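Local coordinates for protein putative oxidoreductase YfjR (Streptomyces aurantiacus, PDB 4OQZ) that reduces imines to amines as an S-selective imine reductase, probably using NADPH as the cofactor, at residues A58-I63 with G85-N90. Sequence-based numbering, arbitrary orientation.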
# COMPACT_ATOMS: atom_id res chain seq x y z
N ALA A 58 -34.09 -26.95 -4.55
CA ALA A 58 -33.29 -28.18 -4.58
C ALA A 58 -32.47 -28.38 -3.30
O ALA A 58 -32.07 -29.52 -3.02
CB ALA A 58 -32.37 -28.19 -5.80
N ASN A 59 -32.16 -27.28 -2.56
CA ASN A 59 -31.32 -27.34 -1.36
C ASN A 59 -31.60 -26.25 -0.35
O ASN A 59 -32.00 -25.15 -0.72
CB ASN A 59 -29.82 -27.22 -1.75
CG ASN A 59 -29.32 -28.24 -2.74
OD1 ASN A 59 -29.07 -27.93 -3.91
ND2 ASN A 59 -29.22 -29.48 -2.32
N GLU A 60 -31.30 -26.54 0.92
CA GLU A 60 -31.40 -25.59 2.04
C GLU A 60 -30.28 -24.51 1.92
O GLU A 60 -30.53 -23.34 2.25
CB GLU A 60 -31.32 -26.32 3.38
CG GLU A 60 -31.83 -25.51 4.56
CD GLU A 60 -31.01 -25.57 5.84
OE1 GLU A 60 -30.47 -26.66 6.16
OE2 GLU A 60 -30.94 -24.54 6.54
N LEU A 61 -29.06 -24.90 1.48
CA LEU A 61 -27.95 -23.95 1.29
C LEU A 61 -27.86 -23.48 -0.16
O LEU A 61 -27.69 -24.30 -1.05
CB LEU A 61 -26.58 -24.52 1.75
CG LEU A 61 -25.40 -23.48 1.80
CD1 LEU A 61 -25.58 -22.47 2.91
CD2 LEU A 61 -24.10 -24.17 2.03
N VAL A 62 -28.00 -22.17 -0.40
CA VAL A 62 -27.96 -21.56 -1.73
C VAL A 62 -26.81 -20.52 -1.77
O VAL A 62 -26.84 -19.53 -1.02
CB VAL A 62 -29.32 -20.95 -2.15
CG1 VAL A 62 -29.23 -20.24 -3.49
CG2 VAL A 62 -30.41 -22.02 -2.18
N ILE A 63 -25.82 -20.78 -2.65
CA ILE A 63 -24.66 -19.91 -2.84
C ILE A 63 -24.93 -18.96 -3.99
O ILE A 63 -25.18 -19.43 -5.11
CB ILE A 63 -23.36 -20.74 -3.04
CG1 ILE A 63 -23.12 -21.77 -1.90
CG2 ILE A 63 -22.15 -19.83 -3.24
CD1 ILE A 63 -22.79 -21.20 -0.42
N GLY A 85 -37.43 -20.94 4.39
CA GLY A 85 -36.66 -22.00 5.04
C GLY A 85 -35.30 -22.28 4.42
O GLY A 85 -34.75 -23.38 4.57
N ARG A 86 -34.76 -21.31 3.67
CA ARG A 86 -33.47 -21.48 3.00
C ARG A 86 -32.46 -20.46 3.46
O ARG A 86 -32.82 -19.34 3.82
CB ARG A 86 -33.60 -21.41 1.47
CG ARG A 86 -34.84 -22.12 0.94
CD ARG A 86 -34.55 -22.97 -0.26
NE ARG A 86 -34.47 -24.39 0.10
CZ ARG A 86 -35.50 -25.23 0.11
NH1 ARG A 86 -36.71 -24.81 -0.23
NH2 ARG A 86 -35.32 -26.50 0.45
N VAL A 87 -31.18 -20.88 3.46
CA VAL A 87 -30.04 -20.03 3.82
C VAL A 87 -29.41 -19.57 2.51
O VAL A 87 -28.94 -20.40 1.72
CB VAL A 87 -29.04 -20.70 4.80
CG1 VAL A 87 -27.89 -19.74 5.15
CG2 VAL A 87 -29.74 -21.14 6.08
N LEU A 88 -29.48 -18.25 2.26
CA LEU A 88 -28.93 -17.61 1.06
C LEU A 88 -27.62 -16.87 1.38
O LEU A 88 -27.61 -15.90 2.16
CB LEU A 88 -29.96 -16.66 0.43
CG LEU A 88 -30.89 -17.25 -0.62
CD1 LEU A 88 -31.97 -18.15 0.01
CD2 LEU A 88 -31.60 -16.14 -1.36
N VAL A 89 -26.52 -17.36 0.83
CA VAL A 89 -25.19 -16.82 1.06
C VAL A 89 -24.87 -15.93 -0.12
O VAL A 89 -24.63 -16.42 -1.24
CB VAL A 89 -24.11 -17.92 1.27
CG1 VAL A 89 -22.81 -17.30 1.77
CG2 VAL A 89 -24.61 -18.97 2.27
N ASN A 90 -24.93 -14.60 0.11
CA ASN A 90 -24.69 -13.65 -0.97
C ASN A 90 -23.24 -13.19 -1.00
O ASN A 90 -22.80 -12.43 -0.15
CB ASN A 90 -25.69 -12.50 -0.96
CG ASN A 90 -25.86 -11.85 -2.31
OD1 ASN A 90 -24.90 -11.48 -2.98
ND2 ASN A 90 -27.09 -11.64 -2.70
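R86 reaches across to N59 just before the two parallel strands begin to pair. Its CB lies 3.7 Å from E60 O. CG sits beside the backbone N (chi1 -40°), and bends at chi2 and chi3 bring its end close to N59. CD comes to 3.4 Å from N59 O. NE donates a bent hydrogen bond to that oxygen, 2.7 Å away, from above the carbonyl plane. CZ and NH2 pass beside the N59 carbonyl, with NH2 3.8 Å from N59 C. The guanidinium has E60 N in plane at its edge. An alanine here would lose the CD contact with that carbonyl and probably leave N59 O without this donor.

From E60 onward the backbones take over. V87 N bonds to E60 O at 2.8 Å, V62 N to V87 O, and V89 N to V62 O. All three bonds are nearly straight. On one face of the sheet, L61 CD1 meets V89 CG2 at 3.7 Å, and I63 CD1 packs 3.9 Å from V89 CB. Helix 138-151 covers this face. E60 OE2 touches V87 CG2 at 3.6 Å and is hydrogen-bonded to H144 of that helix. On the other face V62 meets L88, which packs on M72 of helix 69-75. Strand 61-64, helix 69-75 and strand 87-90 form a right-handed beta-alpha-beta crossover, the repeating element of the Rossmann fold in this NADPH-binding domain.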